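Local coordinates for LPS-assembly lipoprotein LptE (Acinetobacter baumannii, PDB 5TSE) that probably works with LptD to assemble lipopolysaccharide at the surface of the outer membrane, and probably binds lipopolysaccharide itself, at residues A[122-125]-A[126-130]; A[80-83]-A[84-88]; A[26-29]-A[30-34]; A[104-107]-A[108-111]. All coordinates share one frame; numbering follows the deposited sequence.

Interaction 1: residues A[122-125]-A[126-130]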
ATOM      1  N   ILE A 122      -5.983  -1.829  -4.158  1.00 47.28           N
ATOM      2  CA  ILE A 122      -5.074  -0.683  -4.015  1.00 49.85           C
ATOM      3  C   ILE A 122      -5.560   0.220  -2.888  1.00 49.11           C
ATOM      4  O   ILE A 122      -4.801   0.563  -1.988  1.00 51.67           O
ATOM      5  CB  ILE A 122      -4.973   0.123  -5.327  1.00 51.65           C
ATOM      6  CG1 ILE A 122      -4.243  -0.712  -6.370  1.00 52.37           C
ATOM      7  CG2 ILE A 122      -4.233   1.444  -5.098  1.00 53.02           C
ATOM      8  CD1 ILE A 122      -4.192  -0.102  -7.756  1.00 56.90           C
ATOM      9  N   ASP A 123      -6.838   0.564  -2.933  1.00 49.69           N
ATOM     10  CA  ASP A 123      -7.463   1.410  -1.916  1.00 51.91           C
ATOM     11  C   ASP A 123      -7.278   0.804  -0.518  1.00 51.50           C
ATOM     12  O   ASP A 123      -6.803   1.469   0.391  1.00 54.11           O
ATOM     13  CB  ASP A 123      -8.947   1.563  -2.215  1.00 56.34           C
ATOM     14  CG  ASP A 123      -9.595   2.598  -1.359  1.00 62.58           C
ATOM     15  OD1 ASP A 123      -9.208   3.781  -1.494  1.00 65.28           O
ATOM     16  OD2 ASP A 123     -10.504   2.245  -0.579  1.00 61.79           O
ATOM     17  N   ASP A 124      -7.639  -0.472  -0.378  1.00 53.02           N
ATOM     18  CA  ASP A 124      -7.507  -1.231   0.876  1.00 52.46           C
ATOM     19  C   ASP A 124      -6.078  -1.107   1.380  1.00 50.66           C
ATOM     20  O   ASP A 124      -5.845  -0.709   2.525  1.00 54.79           O
ATOM     21  CB  ASP A 124      -7.901  -2.714   0.604  1.00 57.52           C
ATOM     22  CG  ASP A 124      -7.736  -3.661   1.840  1.00 61.52           C
ATOM     23  OD1 ASP A 124      -6.930  -3.386   2.747  1.00 67.95           O
ATOM     24  OD2 ASP A 124      -8.405  -4.722   1.870  1.00 61.96           O
ATOM     25  N   LEU A 125      -5.116  -1.395   0.511  1.00 48.86           N
ATOM     26  CA  LEU A 125      -3.715  -1.323   0.896  1.00 50.22           C
ATOM     27  C   LEU A 125      -3.284   0.100   1.275  1.00 50.45           C
ATOM     28  O   LEU A 125      -2.549   0.268   2.230  1.00 50.46           O
ATOM     29  CB  LEU A 125      -2.809  -1.904  -0.192  1.00 50.74           C
ATOM     30  CG  LEU A 125      -1.326  -2.018   0.175  1.00 51.20           C
ATOM     31  CD1 LEU A 125      -1.147  -2.760   1.499  1.00 56.88           C
ATOM     32  CD2 LEU A 125      -0.551  -2.713  -0.923  1.00 50.07           C
ATOM     33  N   ALA A 126      -3.758   1.117   0.556  1.00 50.20           N
ATOM     34  CA  ALA A 126      -3.417   2.510   0.898  1.00 51.44           C
ATOM     35  C   ALA A 126      -3.837   2.827   2.343  1.00 55.28           C
ATOM     36  O   ALA A 126      -3.093   3.482   3.099  1.00 54.38           O
ATOM     37  CB  ALA A 126      -4.077   3.488  -0.078  1.00 52.09           C
ATOM     38  N   GLN A 127      -5.019   2.334   2.725  1.00 56.74           N
ATOM     39  CA  GLN A 127      -5.559   2.539   4.071  1.00 57.32           C
ATOM     40  C   GLN A 127      -4.731   1.790   5.125  1.00 56.72           C
ATOM     41  O   GLN A 127      -4.476   2.343   6.188  1.00 63.10           O
ATOM     42  CB  GLN A 127      -7.057   2.154   4.132  1.00 58.51           C
ATOM     43  CG  GLN A 127      -7.920   2.972   3.175  1.00 58.71           C
ATOM     44  CD  GLN A 127      -9.420   2.720   3.312  1.00 62.92           C
ATOM     45  OE1 GLN A 127      -9.951   2.634   4.414  1.00 67.62           O
ATOM     46  NE2 GLN A 127     -10.113   2.646   2.179  1.00 61.65           N
ATOM     47  N   GLN A 128      -4.286   0.561   4.837  1.00 54.94           N
ATOM     48  CA  GLN A 128      -3.446  -0.186   5.808  1.00 57.57           C
ATOM     49  C   GLN A 128      -2.100   0.503   6.029  1.00 56.00           C
ATOM     50  O   GLN A 128      -1.599   0.548   7.147  1.00 56.91           O
ATOM     51  CB  GLN A 128      -3.142  -1.626   5.371  1.00 55.16           C
ATOM     52  CG  GLN A 128      -4.309  -2.581   5.293  1.00 55.70           C
ATOM     53  CD  GLN A 128      -3.841  -3.966   4.847  1.00 54.79           C
ATOM     54  OE1 GLN A 128      -3.019  -4.617   5.516  1.00 59.20           O
ATOM     55  NE2 GLN A 128      -4.355  -4.422   3.729  1.00 50.53           N
ATOM     56  N   ILE A 129      -1.487   0.971   4.948  1.00 54.38           N
ATOM     57  CA  ILE A 129      -0.201   1.669   5.051  1.00 55.94           C
ATOM     58  C   ILE A 129      -0.384   2.898   5.919  1.00 58.55           C
ATOM     59  O   ILE A 129       0.390   3.141   6.831  1.00 59.88           O
ATOM     60  CB  ILE A 129       0.317   2.120   3.679  1.00 52.86           C
ATOM     61  CG1 ILE A 129       0.651   0.893   2.827  1.00 52.20           C
ATOM     62  CG2 ILE A 129       1.561   2.983   3.841  1.00 53.01           C
ATOM     63  CD1 ILE A 129       0.864   1.200   1.357  1.00 49.81           C
ATOM     64  N   THR A 130      -1.419   3.661   5.612  1.00 60.70           N
ATOM     65  CA  THR A 130      -1.731   4.868   6.346  1.00 66.60           C
ATOM     66  C   THR A 130      -2.063   4.570   7.822  1.00 73.48           C
ATOM     67  O   THR A 130      -1.667   5.319   8.721  1.00 79.39           O
ATOM     68  CB  THR A 130      -2.873   5.610   5.642  1.00 66.21           C
ATOM     69  OG1 THR A 130      -2.414   6.033   4.351  1.00 63.18           O
ATOM     70  CG2 THR A 130      -3.297   6.805   6.422  1.00 72.60           C
TER
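A chi1 of 177° swings the Asp-124 carboxylate away from its backbone N and forward along the helix to Gln-128, whose extended side chain leans back from one turn on. Gln-128 NE2 donates to Asp-124 OD1 at 2.9 Å, arriving from above the carboxylate plane, with the carboxylate and amide planes 54° apart. Gln-128 NE2 also reaches the backbone O of Thr-95, and Asp-124 OD2 forms a salt bridge with Arg-98, so both groups are tied to strand 92-101. Asp-123 and Gln-127 repeat the i to i+4 pairing one residue earlier, but the bond from Gln-127 NE2 to Asp-123 OD2 is bent and weak at 2.8 Å. Asp-123 has a stronger partner in the hydroxyl of Tyr-34 on helix 25-37, probably through a short hydrogen bond. On the buried side, Leu-125 CG meets Ile-129 CD1 at 4.1 Å, and these two side chains rest on Val-76 and Phe-78 of strand 68-81. Ala-126 O accepts from both Thr-130 N and Thr-130 OG1, which come to it from opposite faces of the carbonyl plane. Aliphatic residues on the sheet, flanked by polar pairs reaching its edge strand and the neighbouring helix, mark an amphipathic alpha helix packed on a beta sheet.

Interaction 2: residues A[80-83]-A[84-88]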
ATOM      1  N   ILE A  80       9.963   3.856   7.053  1.00 63.89           N
ATOM      2  CA  ILE A  80      10.152   5.293   7.149  1.00 64.65           C
ATOM      3  C   ILE A  80      11.655   5.580   7.239  1.00 64.79           C
ATOM      4  O   ILE A  80      12.401   4.877   7.925  1.00 65.36           O
ATOM      5  CB  ILE A  80       9.489   5.903   8.394  1.00 66.07           C
ATOM      6  CG1 ILE A  80       8.001   5.560   8.463  1.00 65.79           C
ATOM      7  CG2 ILE A  80       9.672   7.419   8.395  1.00 67.13           C
ATOM      8  CD1 ILE A  80       7.167   6.146   7.354  1.00 64.61           C
ATOM      9  N   GLU A  81      12.080   6.618   6.534  1.00 63.47           N
ATOM     10  CA  GLU A  81      13.458   7.074   6.553  1.00 64.43           C
ATOM     11  C   GLU A  81      13.414   8.572   6.718  1.00 63.90           C
ATOM     12  O   GLU A  81      12.397   9.197   6.418  1.00 61.88           O
ATOM     13  CB  GLU A  81      14.167   6.783   5.229  1.00 63.91           C
ATOM     14  CG  GLU A  81      14.335   5.317   4.873  1.00 63.85           C
ATOM     15  CD  GLU A  81      15.073   5.120   3.565  1.00 64.39           C
ATOM     16  OE1 GLU A  81      15.405   6.126   2.893  1.00 64.43           O
ATOM     17  OE2 GLU A  81      15.320   3.958   3.194  1.00 66.43           O
ATOM     18  N   ASP A  82      14.509   9.144   7.204  1.00 65.47           N
ATOM     19  CA  ASP A  82      14.613  10.602   7.311  1.00 68.16           C
ATOM     20  C   ASP A  82      15.220  11.085   5.993  1.00 64.92           C
ATOM     21  O   ASP A  82      15.599  10.276   5.147  1.00 60.33           O
ATOM     22  CB  ASP A  82      15.457  11.037   8.525  1.00 72.32           C
ATOM     23  CG  ASP A  82      16.893  10.556   8.459  1.00 70.66           C
ATOM     24  OD1 ASP A  82      17.375  10.228   7.359  1.00 70.45           O
ATOM     25  OD2 ASP A  82      17.554  10.526   9.516  1.00 78.05           O
ATOM     26  N   ARG A  83      15.354  12.392   5.833  1.00 67.87           N
ATOM     27  CA  ARG A  83      15.904  12.946   4.592  1.00 68.42           C
ATOM     28  C   ARG A  83      17.426  12.786   4.405  1.00 69.73           C
ATOM     29  O   ARG A  83      17.964  13.195   3.379  1.00 73.15           O
ATOM     30  CB  ARG A  83      15.458  14.394   4.432  1.00 70.82           C
ATOM     31  CG  ARG A  83      13.947  14.487   4.258  1.00 69.06           C
ATOM     32  CD  ARG A  83      13.472  15.923   4.200  1.00 72.02           C
ATOM     33  NE  ARG A  83      14.133  16.644   3.122  1.00 70.40           N
ATOM     34  CZ  ARG A  83      13.754  16.636   1.848  1.00 71.33           C
ATOM     35  NH1 ARG A  83      12.692  15.936   1.441  1.00 71.28           N
ATOM     36  NH2 ARG A  83      14.456  17.332   0.961  1.00 72.14           N
ATOM     37  N   GLN A  84      18.101  12.180   5.379  1.00 70.73           N
ATOM     38  CA  GLN A  84      19.539  11.913   5.287  1.00 71.07           C
ATOM     39  C   GLN A  84      19.832  10.453   4.891  1.00 68.99           C
ATOM     40  O   GLN A  84      20.991  10.079   4.753  1.00 66.58           O
ATOM     41  CB  GLN A  84      20.261  12.283   6.590  1.00 71.84           C
ATOM     42  CG  GLN A  84      20.361  13.785   6.839  1.00 75.99           C
ATOM     43  CD  GLN A  84      19.038  14.459   7.178  1.00 80.65           C
ATOM     44  OE1 GLN A  84      18.163  13.873   7.832  1.00 79.51           O
ATOM     45  NE2 GLN A  84      18.902  15.724   6.771  1.00 83.70           N
ATOM     46  N   GLY A  85      18.781   9.648   4.703  1.00 70.05           N
ATOM     47  CA  GLY A  85      18.918   8.236   4.303  1.00 72.35           C
ATOM     48  C   GLY A  85      18.861   7.215   5.435  1.00 75.49           C
ATOM     49  O   GLY A  85      18.841   6.001   5.184  1.00 71.90           O
ATOM     50  N   ASN A  86      18.819   7.706   6.674  1.00 78.39           N
ATOM     51  CA  ASN A  86      18.794   6.842   7.850  1.00 79.89           C
ATOM     52  C   ASN A  86      17.457   6.150   7.998  1.00 79.31           C
ATOM     53  O   ASN A  86      16.407   6.799   8.039  1.00 77.84           O
ATOM     54  CB  ASN A  86      19.052   7.647   9.132  1.00 82.63           C
ATOM     55  CG  ASN A  86      20.352   8.432   9.088  1.00 81.86           C
ATOM     56  OD1 ASN A  86      20.422   9.553   9.582  1.00 80.22           O
ATOM     57  ND2 ASN A  86      21.374   7.856   8.473  1.00 81.25           N
ATOM     58  N   LYS A  87      17.510   4.828   8.091  1.00 78.38           N
ATOM     59  CA  LYS A  87      16.328   4.029   8.265  1.00 80.74           C
ATOM     60  C   LYS A  87      15.871   4.286   9.682  1.00 79.30           C
ATOM     61  O   LYS A  87      16.668   4.132  10.605  1.00 87.35           O
ATOM     62  CB  LYS A  87      16.683   2.556   8.070  1.00 86.82           C
ATOM     63  CG  LYS A  87      15.511   1.604   8.176  1.00 92.05           C
ATOM     64  CD  LYS A  87      15.902   0.146   7.965  1.00 96.85           C
ATOM     65  CE  LYS A  87      16.782  -0.396   9.079  1.00102.10           C
ATOM     66  NZ  LYS A  87      17.053  -1.844   8.882  1.00105.79           N
ATOM     67  N   ILE A  88      14.625   4.718   9.873  1.00 76.79           N
ATOM     68  CA  ILE A  88      14.147   4.964  11.242  1.00 81.15           C
ATOM     69  C   ILE A  88      13.191   3.864  11.754  1.00 82.59           C
ATOM     70  O   ILE A  88      12.932   3.788  12.955  1.00 87.91           O
ATOM     71  CB  ILE A  88      13.608   6.399  11.452  1.00 81.87           C
ATOM     72  CG1 ILE A  88      12.222   6.606  10.867  1.00 82.14           C
ATOM     73  CG2 ILE A  88      14.603   7.415  10.884  1.00 81.00           C
ATOM     74  CD1 ILE A  88      11.626   7.929  11.293  1.00 84.66           C
TER
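Ile-80 and Ile-88 lie slantwise to each other at the open end of the hairpin-like turn, with Ile-80 CG2 3.5 Å from Ile-88 CD1. Tyr-49 of strand 49-64 touches both side chains. Next to them the backbones pair: Ile-88 N donates to Ile-80 O at 3.0 Å and Asp-82 N to Asn-86 O at 3.1 Å, on either side of the bridge between Glu-81 and Lys-87. At the tip, Asp-82 holds its carboxylate over the turn, CG lying between its backbone N and carbonyl carbon (chi1 62°). Asp-82 OD1 thereby takes two backbone donors, Gln-84 N at 2.9 Å and Asn-86 N at 3.0 Å, which approach from opposite faces of the carboxylate. The Gln-84 amide stands across this group, its plane turned 73° from the carboxylate. A type I turn runs from Asp-82 to Gly-85 and is closed by Gly-85 N to Asp-82 O at 3.3 Å; Gly-85 turns the chain with a positive phi (97°). The charged ends on the arms turn elsewhere, Glu-81 to Arg-52 and Lys-87 to Glu-90. One carboxylate oxygen shared by two peptide N-H groups implies a turn clamped by its first residue, with the negative charge probably eased by both donors.

Interaction 3: residues A[26-29]-A[30-34]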
ATOM      1  N   ASP A  26      -1.651   5.136  -9.186  1.00 54.30           N
ATOM      2  CA  ASP A  26      -2.896   4.844  -8.471  1.00 53.16           C
ATOM      3  C   ASP A  26      -2.656   4.762  -6.958  1.00 52.54           C
ATOM      4  O   ASP A  26      -3.415   5.324  -6.185  1.00 52.64           O
ATOM      5  CB  ASP A  26      -3.546   3.562  -9.004  1.00 52.89           C
ATOM      6  CG  ASP A  26      -4.055   3.702 -10.440  1.00 57.68           C
ATOM      7  OD1 ASP A  26      -4.456   4.815 -10.830  1.00 63.63           O
ATOM      8  OD2 ASP A  26      -4.086   2.689 -11.186  1.00 60.20           O
ATOM      9  N   LEU A  27      -1.583   4.097  -6.532  1.00 53.01           N
ATOM     10  CA  LEU A  27      -1.308   3.996  -5.095  1.00 53.95           C
ATOM     11  C   LEU A  27      -0.910   5.358  -4.562  1.00 54.01           C
ATOM     12  O   LEU A  27      -1.379   5.763  -3.496  1.00 50.25           O
ATOM     13  CB  LEU A  27      -0.195   2.999  -4.787  1.00 54.01           C
ATOM     14  CG  LEU A  27       0.114   2.729  -3.303  1.00 54.39           C
ATOM     15  CD1 LEU A  27      -1.087   2.117  -2.591  1.00 54.66           C
ATOM     16  CD2 LEU A  27       1.308   1.813  -3.154  1.00 53.45           C
ATOM     17  N   GLU A  28      -0.062   6.063  -5.308  1.00 48.37           N
ATOM     18  CA  GLU A  28       0.396   7.366  -4.850  1.00 52.45           C
ATOM     19  C   GLU A  28      -0.784   8.270  -4.569  1.00 52.39           C
ATOM     20  O   GLU A  28      -0.824   8.921  -3.537  1.00 52.16           O
ATOM     21  CB  GLU A  28       1.314   8.043  -5.864  1.00 57.16           C
ATOM     22  CG  GLU A  28       1.926   9.346  -5.355  1.00 59.99           C
ATOM     23  CD  GLU A  28       2.740  10.078  -6.397  1.00 62.14           C
ATOM     24  OE1 GLU A  28       3.139   9.465  -7.405  1.00 63.67           O
ATOM     25  OE2 GLU A  28       2.972  11.291  -6.207  1.00 68.92           O
ATOM     26  N   THR A  29      -1.737   8.296  -5.491  1.00 55.55           N
ATOM     27  CA  THR A  29      -2.931   9.133  -5.348  1.00 58.44           C
ATOM     28  C   THR A  29      -3.694   8.795  -4.064  1.00 55.42           C
ATOM     29  O   THR A  29      -3.961   9.662  -3.250  1.00 57.65           O
ATOM     30  CB  THR A  29      -3.872   8.947  -6.556  1.00 60.92           C
ATOM     31  OG1 THR A  29      -3.173   9.286  -7.762  1.00 59.31           O
ATOM     32  CG2 THR A  29      -5.139   9.822  -6.413  1.00 59.55           C
ATOM     33  N   GLN A  30      -3.996   7.519  -3.885  1.00 53.25           N
ATOM     34  CA  GLN A  30      -4.729   7.055  -2.714  1.00 54.66           C
ATOM     35  C   GLN A  30      -3.963   7.281  -1.409  1.00 53.08           C
ATOM     36  O   GLN A  30      -4.575   7.618  -0.393  1.00 52.55           O
ATOM     37  CB  GLN A  30      -5.140   5.584  -2.880  1.00 53.69           C
ATOM     38  CG  GLN A  30      -5.997   5.345  -4.120  1.00 55.48           C
ATOM     39  CD  GLN A  30      -7.310   6.121  -4.088  1.00 59.01           C
ATOM     40  OE1 GLN A  30      -8.281   5.703  -3.453  1.00 58.62           O
ATOM     41  NE2 GLN A  30      -7.357   7.228  -4.812  1.00 63.32           N
ATOM     42  N   LEU A  31      -2.641   7.123  -1.419  1.00 51.30           N
ATOM     43  CA  LEU A  31      -1.870   7.371  -0.192  1.00 51.93           C
ATOM     44  C   LEU A  31      -1.996   8.796   0.246  1.00 55.13           C
ATOM     45  O   LEU A  31      -2.100   9.064   1.440  1.00 58.15           O
ATOM     46  CB  LEU A  31      -0.387   7.073  -0.363  1.00 51.43           C
ATOM     47  CG  LEU A  31       0.019   5.621  -0.397  1.00 49.58           C
ATOM     48  CD1 LEU A  31       1.500   5.502  -0.751  1.00 51.38           C
ATOM     49  CD2 LEU A  31      -0.302   4.964   0.936  1.00 49.92           C
ATOM     50  N   LYS A  32      -1.983   9.708  -0.720  1.00 58.10           N
ATOM     51  CA  LYS A  32      -2.077  11.132  -0.431  1.00 62.48           C
ATOM     52  C   LYS A  32      -3.399  11.516   0.223  1.00 66.64           C
ATOM     53  O   LYS A  32      -3.391  12.193   1.255  1.00 71.63           O
ATOM     54  CB  LYS A  32      -1.818  11.968  -1.692  1.00 63.56           C
ATOM     55  CG  LYS A  32      -0.358  11.977  -2.120  1.00 65.11           C
ATOM     56  CD  LYS A  32      -0.137  12.789  -3.388  1.00 67.75           C
ATOM     57  CE  LYS A  32       1.341  12.842  -3.746  1.00 69.43           C
ATOM     58  NZ  LYS A  32       1.590  13.554  -5.025  1.00 72.80           N
ATOM     59  N   VAL A  33      -4.525  11.078  -0.349  1.00 67.60           N
ATOM     60  CA  VAL A  33      -5.839  11.422   0.233  1.00 71.39           C
ATOM     61  C   VAL A  33      -5.944  10.929   1.679  1.00 68.34           C
ATOM     62  O   VAL A  33      -6.307  11.697   2.569  1.00 72.91           O
ATOM     63  CB  VAL A  33      -7.053  10.935  -0.615  1.00 75.38           C
ATOM     64  CG1 VAL A  33      -6.981  11.507  -2.027  1.00 79.23           C
ATOM     65  CG2 VAL A  33      -7.150   9.417  -0.683  1.00 73.74           C
ATOM     66  N   TYR A  34      -5.562   9.675   1.912  1.00 65.48           N
ATOM     67  CA  TYR A  34      -5.638   9.074   3.247  1.00 64.28           C
ATOM     68  C   TYR A  34      -4.606   9.630   4.240  1.00 65.39           C
ATOM     69  O   TYR A  34      -4.940   9.854   5.405  1.00 70.66           O
ATOM     70  CB  TYR A  34      -5.587   7.530   3.172  1.00 58.73           C
ATOM     71  CG  TYR A  34      -6.714   6.947   2.346  1.00 56.90           C
ATOM     72  CD1 TYR A  34      -8.042   7.264   2.633  1.00 60.22           C
ATOM     73  CD2 TYR A  34      -6.474   6.041   1.322  1.00 55.48           C
ATOM     74  CE1 TYR A  34      -9.090   6.736   1.901  1.00 57.23           C
ATOM     75  CE2 TYR A  34      -7.521   5.505   0.580  1.00 56.64           C
ATOM     76  CZ  TYR A  34      -8.831   5.858   0.878  1.00 57.63           C
ATOM     77  OH  TYR A  34      -9.898   5.335   0.168  1.00 58.23           O
TER
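The salt bridge between Glu-28 and Lys-32 is the charged contact here: Lys-32 NZ lies 2.9 Å from Glu-28 OE2, which it meets on the anti side, 23° out of the carboxylate plane. The two side chains run side by side and point the same way. With its CG anti to the backbone N (chi1 -174°), Glu-28 stands out from the helix, and the fully extended Lys-32 slants back so that its CE and NZ come alongside the carboxylate, CE lying 3.3 Å from Glu-28 OE2. The aliphatic parts join in, with Glu-28 CG 3.9 Å from Lys-32 CE, and both residues touch Leu-18 of strand 15-19.

Apolar packing falls to Leu-27 and Leu-31, both buried, whose side chains meet at an angle with Leu-27 CG 4.0 Å from Leu-31 CD1. This helix, 25-37, is the connection of a beta-alpha-beta unit between the parallel strands 15-19 and 41-42, and the leucines and the ion pair lie on adjoining sides of it. Further along, Val-33 sets CG2 over the centre of one face of the Tyr-34 ring, 3.8 Å above its plane, a contact between neighbours in sequence. Ala-126 of helix 110-134 packs against Gln-30 and Tyr-34.

Backbone hydrogen bonds carry the chain from turn to turn: Leu-31 N donates to Leu-27 O at 2.8 Å, while Gln-30 N to Asp-26 O is longer at 3.2 Å. Lys-32 N and Val-33 N continue the series to Glu-28 O and Thr-29 O. The Thr-29 hydroxyl turns back along the helix to the backbone O of Asp-25.

Interaction 4: residues A[104-107]-A[108-111]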
ATOM      1  N   LEU A 104     -16.401 -20.319 -16.780  1.00107.72           N
ATOM      2  CA  LEU A 104     -16.264 -20.406 -18.243  1.00118.32           C
ATOM      3  C   LEU A 104     -17.326 -19.602 -19.011  1.00119.68           C
ATOM      4  O   LEU A 104     -17.052 -19.102 -20.103  1.00128.21           O
ATOM      5  CB  LEU A 104     -16.297 -21.879 -18.710  1.00125.27           C
ATOM      6  CG  LEU A 104     -15.152 -22.826 -18.300  1.00131.33           C
ATOM      7  CD1 LEU A 104     -15.470 -24.269 -18.684  1.00135.40           C
ATOM      8  CD2 LEU A 104     -13.820 -22.405 -18.912  1.00130.88           C
ATOM      9  N   ALA A 105     -18.523 -19.482 -18.442  1.00115.97           N
ATOM     10  CA  ALA A 105     -19.614 -18.744 -19.087  1.00113.91           C
ATOM     11  C   ALA A 105     -19.406 -17.226 -19.073  1.00109.98           C
ATOM     12  O   ALA A 105     -19.479 -16.575 -20.116  1.00108.83           O
ATOM     13  CB  ALA A 105     -20.946 -19.097 -18.433  1.00113.58           C
ATOM     14  N   THR A 106     -19.124 -16.671 -17.896  1.00106.00           N
ATOM     15  CA  THR A 106     -18.951 -15.222 -17.732  1.00100.76           C
ATOM     16  C   THR A 106     -17.503 -14.751 -17.904  1.00100.73           C
ATOM     17  O   THR A 106     -17.000 -13.953 -17.099  1.00101.80           O
ATOM     18  CB  THR A 106     -19.464 -14.790 -16.346  1.00 99.29           C
ATOM     19  OG1 THR A 106     -18.645 -15.381 -15.324  1.00 93.39           O
ATOM     20  CG2 THR A 106     -20.927 -15.216 -16.164  1.00 98.15           C
ATOM     21  N   VAL A 107     -16.840 -15.232 -18.957  1.00 99.13           N
ATOM     22  CA  VAL A 107     -15.446 -14.856 -19.236  1.00 96.44           C
ATOM     23  C   VAL A 107     -15.352 -13.440 -19.825  1.00 93.75           C
ATOM     24  O   VAL A 107     -14.348 -12.758 -19.634  1.00 86.58           O
ATOM     25  CB  VAL A 107     -14.760 -15.879 -20.181  1.00100.85           C
ATOM     26  CG1 VAL A 107     -13.343 -15.440 -20.560  1.00100.75           C
ATOM     27  CG2 VAL A 107     -14.714 -17.254 -19.530  1.00103.53           C
ATOM     28  N   ASN A 108     -16.395 -13.004 -20.533  1.00 97.67           N
ATOM     29  CA  ASN A 108     -16.417 -11.661 -21.134  1.00101.86           C
ATOM     30  C   ASN A 108     -16.297 -10.553 -20.087  1.00 96.54           C
ATOM     31  O   ASN A 108     -15.595  -9.560 -20.297  1.00 98.69           O
ATOM     32  CB  ASN A 108     -17.716 -11.447 -21.920  1.00107.88           C
ATOM     33  CG  ASN A 108     -17.879 -12.424 -23.071  1.00116.97           C
ATOM     34  OD1 ASN A 108     -16.965 -13.190 -23.395  1.00120.74           O
ATOM     35  ND2 ASN A 108     -19.052 -12.398 -23.702  1.00119.61           N
ATOM     36  N   THR A 109     -16.969 -10.754 -18.954  1.00 89.09           N
ATOM     37  CA  THR A 109     -17.006  -9.784 -17.855  1.00 84.41           C
ATOM     38  C   THR A 109     -15.704  -9.654 -17.040  1.00 81.69           C
ATOM     39  O   THR A 109     -15.527  -8.679 -16.311  1.00 78.46           O
ATOM     40  CB  THR A 109     -18.145 -10.144 -16.892  1.00 81.71           C
ATOM     41  OG1 THR A 109     -17.871 -11.408 -16.281  1.00 83.89           O
ATOM     42  CG2 THR A 109     -19.482 -10.218 -17.638  1.00 80.92           C
ATOM     43  N   GLU A 110     -14.826 -10.650 -17.158  1.00 82.08           N
ATOM     44  CA  GLU A 110     -13.520 -10.701 -16.472  1.00 78.78           C
ATOM     45  C   GLU A 110     -12.812  -9.356 -16.281  1.00 75.59           C
ATOM     46  O   GLU A 110     -12.395  -9.013 -15.184  1.00 72.17           O
ATOM     47  CB  GLU A 110     -12.597 -11.622 -17.285  1.00 83.08           C
ATOM     48  CG  GLU A 110     -11.146 -11.676 -16.832  1.00 83.45           C
ATOM     49  CD  GLU A 110     -10.284 -12.610 -17.666  1.00 85.49           C
ATOM     50  OE1 GLU A 110     -10.817 -13.394 -18.483  1.00 90.42           O
ATOM     51  OE2 GLU A 110      -9.055 -12.563 -17.490  1.00 85.63           O
ATOM     52  N   ASN A 111     -12.667  -8.623 -17.375  1.00 77.41           N
ATOM     53  CA  ASN A 111     -11.987  -7.330 -17.390  1.00 76.53           C
ATOM     54  C   ASN A 111     -12.661  -6.282 -16.494  1.00 70.14           C
ATOM     55  O   ASN A 111     -11.977  -5.554 -15.776  1.00 63.65           O
ATOM     56  CB  ASN A 111     -11.879  -6.847 -18.842  1.00 85.81           C
ATOM     57  CG  ASN A 111     -11.020  -7.782 -19.710  1.00 93.03           C
ATOM     58  OD1 ASN A 111     -10.038  -8.365 -19.234  1.00 93.38           O
ATOM     59  ND2 ASN A 111     -11.376  -7.908 -20.994  1.00 94.83           N
TER
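Thr-109 OG1 donates to Thr-106 O at 2.8 Å, a side-chain to backbone bond in the turn just ahead of helix 110-134. The acceptor residue, Thr-106, is the centre of an inverse gamma turn in the loop that leads into this helix. The hydroxyl comes in above the carbonyl plane of Thr-106, 39° out of it. It is placed there by a chi1 of 65°, which sets OG1 between the backbone N and the carbonyl carbon of Thr-109. The two threonine side chains themselves meet at a slant and only loosely, Thr-106 CB lying 3.7 Å from Thr-109 OG1.

One residue on, Glu-110 N donates to Val-107 O at 3.3 Å. This bond is long and bent (144° at the hydrogen), and its donor sits well above the carbonyl plane. Val-107 and Glu-110 lie side by side and point the same way, bringing Val-107 CG1 to 3.9 Å from Glu-110 OE1. A weak bond of 3.2 Å from Val-107 N to Ala-105 O closes the gamma turn.

Further out, Glu-110 reaches Arg-60 of strand 49-64 through a salt bridge, which ties the beginning of the helix to the sheet. That same carboxylate lies near the like-charged Glu-114, so the arginine probably offsets some of the repulsion. In the next residue of the helix, Asn-111 O accepts a hydrogen bond from Ser-115 OG.

Overall arrangement
Interactions 1 and 3 are partly buried near the middle of the protein, with centres 8 Å apart. They sit on different helices, which pack directly against each other. Both combine polar i to i+4 pairs with aliphatic contacts, but interaction 1 uses aspartate-glutamine bonds and interaction 3 a salt bridge. Interactions 2 and 4 are surface contacts on opposite sides of the chain's centre, about 46 Å apart between centres, and rely more on side-chain oxygens engaging backbone groups: a carboxylate accepts in the turn after strand 68-81, a hydroxyl donates before helix 110-134. That helix is shared by interactions 1 and 4, whose centres are about 28 Å apart.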